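PDB 3ED5: YfnB from Bacillus subtilis, which is a putative hydrolase of the haloacid dehalogenase superfamily, probably acting as a phosphatase on 5'-nucleotides. Local coordinates for residues 64-69 against 150-155; 93-98 against 129-134; 109-114 against 221-226. One frame throughout, in Å; residues are numbered along the deposited sequence.

Contact 1: 64-69 against 150-155; sequences MTRDEV and VSEDTG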
loop_
_atom_site.group_PDB
_atom_site.type_symbol
_atom_site.label_atom_id
_atom_site.label_comp_id
_atom_site.label_asym_id
_atom_site.label_seq_id
_atom_site.Cartn_x
_atom_site.Cartn_y
_atom_site.Cartn_z
HETATM N N MSE A 64 2.708 2.207 -17.612
HETATM C CA MSE A 64 3.124 3.549 -17.232
HETATM C C MSE A 64 4.146 3.397 -16.128
HETATM O O MSE A 64 4.107 2.403 -15.370
HETATM C CB MSE A 64 1.897 4.380 -16.781
HETATM C CG MSE A 64 2.208 5.748 -16.297
HETATM SE SE MSE A 64 0.523 6.794 -15.963
HETATM C CE MSE A 64 -0.307 6.640 -17.657
ATOM N N THR A 65 5.110 4.312 -16.079
ATOM C CA THR A 65 6.053 4.342 -14.955
ATOM C C THR A 65 5.415 5.031 -13.757
ATOM O O THR A 65 4.510 5.868 -13.919
ATOM C CB THR A 65 7.367 5.073 -15.290
ATOM O OG1 THR A 65 7.092 6.453 -15.551
ATOM C CG2 THR A 65 8.072 4.439 -16.484
ATOM N N ARG A 66 5.892 4.721 -12.552
ATOM C CA ARG A 66 5.354 5.421 -11.373
ATOM C C ARG A 66 5.620 6.931 -11.435
ATOM O O ARG A 66 4.782 7.736 -10.979
ATOM C CB ARG A 66 5.917 4.842 -10.075
ATOM C CG ARG A 66 5.024 5.187 -8.861
ATOM C CD ARG A 66 5.669 4.701 -7.561
ATOM N NE ARG A 66 6.982 5.315 -7.402
ATOM C CZ ARG A 66 7.958 4.800 -6.661
ATOM N NH1 ARG A 66 7.753 3.649 -6.022
ATOM N NH2 ARG A 66 9.133 5.421 -6.579
ATOM N N ASP A 67 6.790 7.315 -11.953
ATOM C CA ASP A 67 7.105 8.753 -12.055
ATOM C C ASP A 67 6.025 9.448 -12.886
ATOM O O ASP A 67 5.588 10.575 -12.541
ATOM C CB ASP A 67 8.475 8.988 -12.713
ATOM C CG ASP A 67 9.655 8.814 -11.748
ATOM O OD1 ASP A 67 9.470 8.476 -10.565
ATOM O OD2 ASP A 67 10.794 9.056 -12.203
ATOM N N GLU A 68 5.608 8.817 -13.985
ATOM C CA GLU A 68 4.590 9.421 -14.863
ATOM C C GLU A 68 3.262 9.521 -14.124
ATOM O O GLU A 68 2.571 10.529 -14.224
ATOM C CB GLU A 68 4.390 8.648 -16.175
ATOM C CG GLU A 68 3.174 9.188 -16.975
ATOM C CD GLU A 68 3.073 8.660 -18.384
ATOM O OE1 GLU A 68 3.883 7.784 -18.745
ATOM O OE2 GLU A 68 2.182 9.132 -19.141
ATOM N N VAL A 69 2.916 8.476 -13.366
ATOM C CA VAL A 69 1.680 8.472 -12.545
ATOM C C VAL A 69 1.675 9.698 -11.630
ATOM O O VAL A 69 0.722 10.517 -11.660
ATOM C CB VAL A 69 1.563 7.175 -11.660
ATOM C CG1 VAL A 69 0.413 7.312 -10.605
ATOM C CG2 VAL A 69 1.344 5.943 -12.543
ATOM N N VAL A 150 10.894 -2.477 -1.851
ATOM C CA VAL A 150 10.235 -1.412 -2.617
ATOM C C VAL A 150 10.309 -1.718 -4.118
ATOM O O VAL A 150 11.370 -2.122 -4.620
ATOM C CB VAL A 150 10.863 -0.031 -2.243
ATOM C CG1 VAL A 150 10.675 0.236 -0.733
ATOM C CG2 VAL A 150 12.334 0.070 -2.597
ATOM N N SER A 151 9.193 -1.544 -4.821
ATOM C CA SER A 151 9.116 -1.839 -6.267
ATOM C C SER A 151 10.257 -1.186 -7.061
ATOM O O SER A 151 10.797 -1.768 -7.988
ATOM C CB SER A 151 7.746 -1.401 -6.854
ATOM O OG SER A 151 7.502 -0.030 -6.583
ATOM N N GLU A 152 10.633 0.033 -6.672
ATOM C CA GLU A 152 11.567 0.839 -7.474
ATOM C C GLU A 152 12.970 0.249 -7.548
ATOM O O GLU A 152 13.758 0.596 -8.430
ATOM C CB GLU A 152 11.595 2.290 -6.954
ATOM C CG GLU A 152 12.119 2.442 -5.517
ATOM C CD GLU A 152 11.875 3.835 -4.976
ATOM O OE1 GLU A 152 10.716 4.210 -4.754
ATOM O OE2 GLU A 152 12.852 4.568 -4.783
ATOM N N ASP A 153 13.271 -0.679 -6.646
ATOM C CA ASP A 153 14.554 -1.393 -6.679
ATOM C C ASP A 153 14.563 -2.590 -7.611
ATOM O O ASP A 153 15.634 -3.186 -7.861
ATOM C CB ASP A 153 14.847 -1.946 -5.286
ATOM C CG ASP A 153 15.318 -0.896 -4.324
ATOM O OD1 ASP A 153 15.424 0.310 -4.686
ATOM O OD2 ASP A 153 15.575 -1.294 -3.163
ATOM N N THR A 154 13.391 -2.979 -8.100
ATOM C CA THR A 154 13.214 -4.292 -8.734
ATOM C C THR A 154 13.112 -4.244 -10.244
ATOM O O THR A 154 13.301 -5.261 -10.896
ATOM C CB THR A 154 11.932 -5.036 -8.191
ATOM O OG1 THR A 154 10.744 -4.478 -8.792
ATOM C CG2 THR A 154 11.834 -4.966 -6.655
ATOM N N GLY A 155 12.760 -3.079 -10.793
ATOM C CA GLY A 155 12.463 -2.954 -12.207
ATOM C C GLY A 155 11.035 -3.283 -12.552
ATOM O O GLY A 155 10.621 -3.057 -13.695
HETATM O O HOH W 1 8.610 1.401 -4.705
#
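Arg66 meets Glu152 in a salt bridge that ties the helical cap of this HAD hydrolase to its Rossmann-like core. Arg66 stands in the first turn of cap helix 66-80. Glu152 sits in the 3-10 turn after an edge strand, 147-150. The two side chains cross obliquely, with the guanidinium and carboxylate planes 57° apart. Arg66 offers its edge: OE1 of Glu152 lies almost in the guanidinium plane. The carboxylate is instead met from above its own plane. NH2 of Arg66 makes the main bond, 2.7 Å to OE1 of Glu152 and fairly straight at 162°. NH1 adds a weak one to the same oxygen at 3.3 Å. The Arg66 chain runs out extended and then bends at CG-CD (chi3 58°), which turns the guanidinium edge to the glutamate.

Both groups have further partners. NH1 of Arg66 also donates to the carbonyl O of Asn126, and OE1 of Glu152 accepts from Ser129 N. This one carboxylate oxygen, OE1, is therefore shared by the cap arginine and the start of helix 129-138. On the cap side, Thr65 is the N-cap of helix 66-80, and its OG1 accepts from Glu68 N. A water sits beside the salt bridge. It lies 2.6 Å from Ser151 OG, accepts from Glu152 N at 3.1 Å, and takes a weak bond from Arg66 NH1 at 2.7 Å.

Contact 2: 93-98 against 129-134; sequences KYRRFL and SHTQYK. With FMT (formic acid), chain B.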
loop_
_atom_site.group_PDB
_atom_site.type_symbol
_atom_site.label_atom_id
_atom_site.label_comp_id
_atom_site.label_asym_id
_atom_site.label_seq_id
_atom_site.Cartn_x
_atom_site.Cartn_y
_atom_site.Cartn_z
ATOM N N LYS A 93 4.906 19.249 -3.955
ATOM C CA LYS A 93 4.242 19.862 -2.783
ATOM C C LYS A 93 3.353 18.861 -2.037
ATOM O O LYS A 93 3.382 18.758 -0.807
ATOM C CB LYS A 93 3.414 21.102 -3.203
ATOM C CG LYS A 93 4.269 22.264 -3.651
ATOM C CD LYS A 93 3.398 23.337 -4.312
ATOM C CE LYS A 93 4.199 24.566 -4.684
ATOM N NZ LYS A 93 3.847 25.737 -3.834
ATOM N N TYR A 94 2.563 18.117 -2.798
ATOM C CA TYR A 94 1.707 17.087 -2.268
ATOM C C TYR A 94 2.530 16.058 -1.493
ATOM O O TYR A 94 2.154 15.629 -0.370
ATOM C CB TYR A 94 1.062 16.359 -3.439
ATOM C CG TYR A 94 0.166 15.237 -3.012
ATOM C CD1 TYR A 94 -1.012 15.516 -2.351
ATOM C CD2 TYR A 94 0.491 13.895 -3.273
ATOM C CE1 TYR A 94 -1.887 14.526 -1.977
ATOM C CE2 TYR A 94 -0.417 12.857 -2.899
ATOM C CZ TYR A 94 -1.599 13.216 -2.232
ATOM O OH TYR A 94 -2.558 12.329 -1.812
ATOM N N ARG A 95 3.642 15.684 -2.100
ATOM C CA ARG A 95 4.514 14.615 -1.553
ATOM C C ARG A 95 5.005 14.969 -0.133
ATOM O O ARG A 95 5.062 14.107 0.772
ATOM C CB ARG A 95 5.725 14.421 -2.507
ATOM C CG ARG A 95 6.799 13.419 -2.033
ATOM C CD ARG A 95 6.263 12.012 -1.958
ATOM N NE ARG A 95 5.472 11.572 -3.141
ATOM C CZ ARG A 95 4.795 10.431 -3.199
ATOM N NH1 ARG A 95 4.852 9.567 -2.179
ATOM N NH2 ARG A 95 4.083 10.110 -4.283
ATOM N N ARG A 96 5.416 16.219 0.045
ATOM C CA ARG A 96 5.881 16.683 1.343
ATOM C C ARG A 96 4.785 16.537 2.408
ATOM O O ARG A 96 5.051 16.032 3.514
ATOM C CB ARG A 96 6.425 18.102 1.268
ATOM C CG ARG A 96 7.184 18.489 2.515
ATOM C CD ARG A 96 6.265 19.061 3.571
ATOM N NE ARG A 96 5.903 20.436 3.242
ATOM C CZ ARG A 96 5.347 21.292 4.092
ATOM N NH1 ARG A 96 5.061 20.910 5.342
ATOM N NH2 ARG A 96 5.075 22.527 3.684
ATOM N N PHE A 97 3.561 16.951 2.068
ATOM C CA PHE A 97 2.433 16.814 3.001
ATOM C C PHE A 97 2.043 15.362 3.249
ATOM O O PHE A 97 1.740 14.992 4.381
ATOM C CB PHE A 97 1.199 17.542 2.493
ATOM C CG PHE A 97 1.377 19.034 2.358
ATOM C CD1 PHE A 97 1.921 19.789 3.403
ATOM C CD2 PHE A 97 0.972 19.676 1.188
ATOM C CE1 PHE A 97 2.065 21.197 3.291
ATOM C CE2 PHE A 97 1.108 21.085 1.063
ATOM C CZ PHE A 97 1.660 21.838 2.112
ATOM N N LEU A 98 2.060 14.543 2.203
ATOM C CA LEU A 98 1.762 13.130 2.356
ATOM C C LEU A 98 2.777 12.498 3.302
ATOM O O LEU A 98 2.414 11.626 4.112
ATOM C CB LEU A 98 1.847 12.422 0.994
ATOM C CG LEU A 98 1.287 11.004 0.914
ATOM C CD1 LEU A 98 -0.272 11.050 1.077
ATOM C CD2 LEU A 98 1.657 10.378 -0.422
ATOM N N SER A 129 9.873 4.979 -2.094
ATOM C CA SER A 129 10.683 4.433 -1.000
ATOM C C SER A 129 10.845 5.442 0.149
ATOM O O SER A 129 10.566 5.121 1.306
ATOM C CB SER A 129 12.063 3.978 -1.496
ATOM O OG SER A 129 12.680 3.296 -0.418
ATOM N N HIS A 130 11.248 6.676 -0.189
ATOM C CA HIS A 130 11.451 7.666 0.861
ATOM C C HIS A 130 10.194 7.845 1.720
ATOM O O HIS A 130 10.279 7.976 2.950
ATOM C CB HIS A 130 11.861 9.018 0.280
ATOM C CG HIS A 130 12.263 9.981 1.339
ATOM N ND1 HIS A 130 11.488 11.064 1.688
ATOM C CD2 HIS A 130 13.311 9.970 2.196
ATOM C CE1 HIS A 130 12.069 11.712 2.681
ATOM N NE2 HIS A 130 13.172 11.065 3.015
ATOM N N THR A 131 9.042 7.853 1.053
ATOM C CA THR A 131 7.761 8.098 1.696
ATOM C C THR A 131 7.419 6.966 2.665
ATOM O O THR A 131 6.975 7.208 3.795
ATOM C CB THR A 131 6.642 8.234 0.656
ATOM O OG1 THR A 131 6.919 9.363 -0.175
ATOM C CG2 THR A 131 5.283 8.444 1.362
ATOM N N GLN A 132 7.661 5.732 2.233
ATOM C CA GLN A 132 7.261 4.585 3.035
ATOM C C GLN A 132 8.193 4.427 4.228
ATOM O O GLN A 132 7.719 4.183 5.352
ATOM C CB GLN A 132 7.242 3.317 2.159
ATOM C CG GLN A 132 6.264 3.370 0.912
ATOM C CD GLN A 132 4.837 3.802 1.259
ATOM O OE1 GLN A 132 4.598 4.939 1.702
ATOM N NE2 GLN A 132 3.876 2.940 0.970
ATOM N N TYR A 133 9.497 4.590 3.999
ATOM C CA TYR A 133 10.476 4.534 5.080
ATOM C C TYR A 133 10.135 5.595 6.146
ATOM O O TYR A 133 10.099 5.311 7.360
ATOM C CB TYR A 133 11.904 4.760 4.564
ATOM C CG TYR A 133 12.603 3.467 4.146
ATOM C CD1 TYR A 133 12.254 2.790 2.981
ATOM C CD2 TYR A 133 13.612 2.923 4.941
ATOM C CE1 TYR A 133 12.922 1.596 2.589
ATOM C CE2 TYR A 133 14.282 1.736 4.571
ATOM C CZ TYR A 133 13.935 1.088 3.391
ATOM O OH TYR A 133 14.599 -0.083 3.037
ATOM N N LYS A 134 9.871 6.809 5.676
ATOM C CA LYS A 134 9.606 7.902 6.611
ATOM C C LYS A 134 8.343 7.675 7.446
ATOM O O LYS A 134 8.394 7.813 8.686
ATOM C CB LYS A 134 9.547 9.263 5.884
ATOM C CG LYS A 134 9.262 10.425 6.848
ATOM C CD LYS A 134 9.303 11.777 6.116
ATOM C CE LYS A 134 9.312 12.946 7.071
ATOM N NZ LYS A 134 8.088 12.970 7.932
HETATM C C FMT B . 1.189 7.932 -3.413
HETATM O O1 FMT B . 0.347 8.776 -3.666
HETATM O O2 FMT B . 2.323 7.962 -3.859
#
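Arg95 leaves its helix with CG anti to the backbone N (chi1 175°), and two bends, at CB-CG and CG-CD, swing its guanidinium across to Thr131. Thr131 has its methyl CG2 anti to the backbone N, which sets OG1 beside that nitrogen (chi1 -62°). NH1 of Arg95 donates to OG1 of Thr131 at 2.9 Å, with the oxygen tilted 19° out of the guanidinium plane. CD of Arg95 also comes to 3.3 Å from that oxygen, while the methyl CG2 of Thr131 lies in plane at the guanidinium edge. CD2 of Leu98 also reaches CG2 of Thr131, at 4.5 Å. The contact joins cap helix 87-98 to core helix 129-138.

A bound formic acid molecule, probably from the crystallisation liquor, sits between NH1 and NH2, at the neighbouring guanidinium edge. Its O2 takes a bond of 2.8 Å from NH2 of Arg95 and a weak one from NH1. Arg73 NH1 also binds this molecule, and Glu91 forms a salt bridge with Arg95 NH2. With an alanine in place of Arg95, the Thr131 hydroxyl would probably lose this donor and the Glu91 carboxylate its cationic mate.

Thr131 OG1 also hydrogen-bonds OE2 of Glu99, as does His130 ND1. The threonine hydroxyl thus links a cationic and an anionic group. Arg73 and Arg95 converge on one ligand, consistent with a cap-side spot suited to an anion.

Contact 3: 109-114 against 221-226; sequences FDLISN and RKLEEL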
loop_
_atom_site.group_PDB
_atom_site.type_symbol
_atom_site.label_atom_id
_atom_site.label_comp_id
_atom_site.label_asym_id
_atom_site.label_seq_id
_atom_site.Cartn_x
_atom_site.Cartn_y
_atom_site.Cartn_z
ATOM N N PHE A 109 -0.388 -1.074 15.458
ATOM C CA PHE A 109 0.859 -1.088 16.249
ATOM C C PHE A 109 0.898 -2.318 17.166
ATOM O O PHE A 109 1.910 -3.045 17.209
ATOM C CB PHE A 109 1.068 0.203 17.047
ATOM C CG PHE A 109 2.395 0.277 17.712
ATOM C CD1 PHE A 109 3.457 0.915 17.075
ATOM C CD2 PHE A 109 2.602 -0.310 18.969
ATOM C CE1 PHE A 109 4.718 0.992 17.670
ATOM C CE2 PHE A 109 3.869 -0.252 19.567
ATOM C CZ PHE A 109 4.919 0.421 18.913
ATOM N N ASP A 110 -0.190 -2.548 17.895
ATOM C CA ASP A 110 -0.229 -3.691 18.820
ATOM C C ASP A 110 -0.112 -5.024 18.056
ATOM O O ASP A 110 0.600 -5.959 18.512
ATOM C CB ASP A 110 -1.492 -3.658 19.673
ATOM C CG ASP A 110 -1.507 -2.492 20.655
ATOM O OD1 ASP A 110 -0.433 -1.880 20.924
ATOM O OD2 ASP A 110 -2.608 -2.178 21.159
ATOM N N LEU A 111 -0.796 -5.101 16.911
ATOM C CA LEU A 111 -0.739 -6.313 16.070
ATOM C C LEU A 111 0.691 -6.585 15.623
ATOM O O LEU A 111 1.242 -7.668 15.872
ATOM C CB LEU A 111 -1.660 -6.222 14.849
ATOM C CG LEU A 111 -1.440 -7.433 13.913
ATOM C CD1 LEU A 111 -2.298 -8.610 14.460
ATOM C CD2 LEU A 111 -1.668 -7.176 12.474
ATOM N N ILE A 112 1.313 -5.612 14.971
ATOM C CA ILE A 112 2.686 -5.794 14.477
ATOM C C ILE A 112 3.675 -6.144 15.620
ATOM O O ILE A 112 4.520 -7.030 15.474
ATOM C CB ILE A 112 3.125 -4.557 13.668
ATOM C CG1 ILE A 112 2.288 -4.457 12.365
ATOM C CG2 ILE A 112 4.637 -4.531 13.389
ATOM C CD1 ILE A 112 2.388 -5.728 11.441
ATOM N N SER A 113 3.560 -5.446 16.749
ATOM C CA SER A 113 4.431 -5.716 17.908
ATOM C C SER A 113 4.274 -7.167 18.383
ATOM O O SER A 113 5.273 -7.861 18.682
ATOM C CB SER A 113 4.088 -4.759 19.048
ATOM O OG SER A 113 4.852 -5.093 20.189
ATOM N N ASN A 114 3.031 -7.627 18.479
ATOM C CA ASN A 114 2.764 -9.018 18.859
ATOM C C ASN A 114 3.306 -10.007 17.812
ATOM O O ASN A 114 3.949 -10.995 18.161
ATOM C CB ASN A 114 1.250 -9.234 19.110
ATOM C CG ASN A 114 0.811 -8.757 20.488
ATOM O OD1 ASN A 114 1.622 -8.684 21.414
ATOM N ND2 ASN A 114 -0.485 -8.437 20.632
ATOM N N ARG A 221 -11.942 -7.797 8.196
ATOM C CA ARG A 221 -12.238 -6.359 8.321
ATOM C C ARG A 221 -11.260 -5.660 9.259
ATOM O O ARG A 221 -10.927 -4.500 9.040
ATOM C CB ARG A 221 -13.674 -6.142 8.774
ATOM C CG ARG A 221 -14.680 -6.607 7.724
ATOM C CD ARG A 221 -16.083 -6.483 8.271
ATOM N NE ARG A 221 -16.499 -5.096 8.329
ATOM C CZ ARG A 221 -17.610 -4.675 8.932
ATOM N NH1 ARG A 221 -18.419 -5.540 9.551
ATOM N NH2 ARG A 221 -17.904 -3.386 8.925
ATOM N N LYS A 222 -10.787 -6.348 10.291
ATOM C CA LYS A 222 -9.903 -5.703 11.250
ATOM C C LYS A 222 -8.644 -6.516 11.370
ATOM O O LYS A 222 -8.689 -7.748 11.291
ATOM C CB LYS A 222 -10.550 -5.602 12.624
ATOM C CG LYS A 222 -11.802 -4.722 12.663
ATOM C CD LYS A 222 -12.285 -4.450 14.083
ATOM C CE LYS A 222 -12.719 -5.714 14.815
ATOM N NZ LYS A 222 -13.591 -5.378 16.004
ATOM N N LEU A 223 -7.528 -5.828 11.591
ATOM C CA LEU A 223 -6.250 -6.518 11.727
ATOM C C LEU A 223 -6.227 -7.580 12.830
ATOM O O LEU A 223 -5.535 -8.585 12.686
ATOM C CB LEU A 223 -5.128 -5.508 11.947
ATOM C CG LEU A 223 -4.787 -4.654 10.708
ATOM C CD1 LEU A 223 -3.758 -3.561 11.126
ATOM C CD2 LEU A 223 -4.204 -5.458 9.554
ATOM N N GLU A 224 -6.970 -7.357 13.913
ATOM C CA GLU A 224 -6.961 -8.311 15.038
ATOM C C GLU A 224 -7.530 -9.677 14.642
ATOM O O GLU A 224 -7.253 -10.679 15.314
ATOM C CB GLU A 224 -7.708 -7.746 16.251
ATOM C CG GLU A 224 -9.197 -7.469 15.993
ATOM C CD GLU A 224 -9.937 -6.874 17.208
ATOM O OE1 GLU A 224 -9.303 -6.218 18.065
ATOM O OE2 GLU A 224 -11.168 -7.054 17.303
ATOM N N GLU A 225 -8.276 -9.742 13.535
ATOM C CA GLU A 225 -8.753 -11.044 13.040
ATOM C C GLU A 225 -7.582 -11.951 12.612
ATOM O O GLU A 225 -7.777 -13.150 12.425
ATOM C CB GLU A 225 -9.727 -10.867 11.878
ATOM C CG GLU A 225 -11.021 -10.142 12.276
ATOM C CD GLU A 225 -11.879 -9.880 11.055
ATOM O OE1 GLU A 225 -12.095 -10.812 10.278
ATOM O OE2 GLU A 225 -12.298 -8.740 10.843
ATOM N N LEU A 226 -6.380 -11.390 12.445
ATOM C CA LEU A 226 -5.212 -12.196 12.105
ATOM C C LEU A 226 -4.780 -13.163 13.195
ATOM O O LEU A 226 -4.176 -14.188 12.875
ATOM C CB LEU A 226 -4.023 -11.338 11.703
ATOM C CG LEU A 226 -4.077 -10.833 10.267
ATOM C CD1 LEU A 226 -2.975 -9.771 10.107
ATOM C CD2 LEU A 226 -3.907 -11.959 9.208
#
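Leu111 of helix 108-116 packs on Leu223 and Leu226, in the loop after strand 218-220 and at the start of helix 226-230, within the HAD Rossmann-like core. Strand 218-220 is an outermost strand of the parallel sheet. The CB of Leu111 points toward the loop. CG is anti to the backbone N (chi1 173°), which carries the fork of the side chain out to the two leucines opposite. CD1 rests against the backbone, 3.7 Å from the carbonyl O of Leu223. CD2 touches side chains, with CB of Leu223 at 3.9 Å and CD1 of Leu226 at 3.7 Å. Leu111 crosses both leucines at about a right angle.

All three leucines are buried, and no hydrogen bond crosses between the segments. Leu226 also packs on Ile220 and on Phe12 of strand 9-12. Ile112, next to Leu111, touches the same Phe12, so the two segments share a floor on the sheet. Asn114 adds a polar tie, from ND2 to the hydroxyl of Tyr227.

The loop is braced from within by Glu225. Its OE2 accepts from Arg221 N at 2.8 Å and from Lys222 N at 2.9 Å, both from the same face of the carboxylate plane.

How the contacts relate
Contacts 1 and 2 both join the helical cap to the core, through the successive cap helices 66-80 and 87-98. They touch where the start of helix 129-138 meets the turn after strand 147-150. Both rest on an arginine reaching across. Contact 1 is partly buried and pairs opposite charges; contact 2 is buried but still polar, with a hydroxyl as partner. Contact 3 is different: it is buried, apolar and internal to the core, where it packs a helix on a C-terminal loop. Its centre lies about 29 Å from that of contact 1, on the opposite side of the chain's centre, and about 24 Å from that of contact 2.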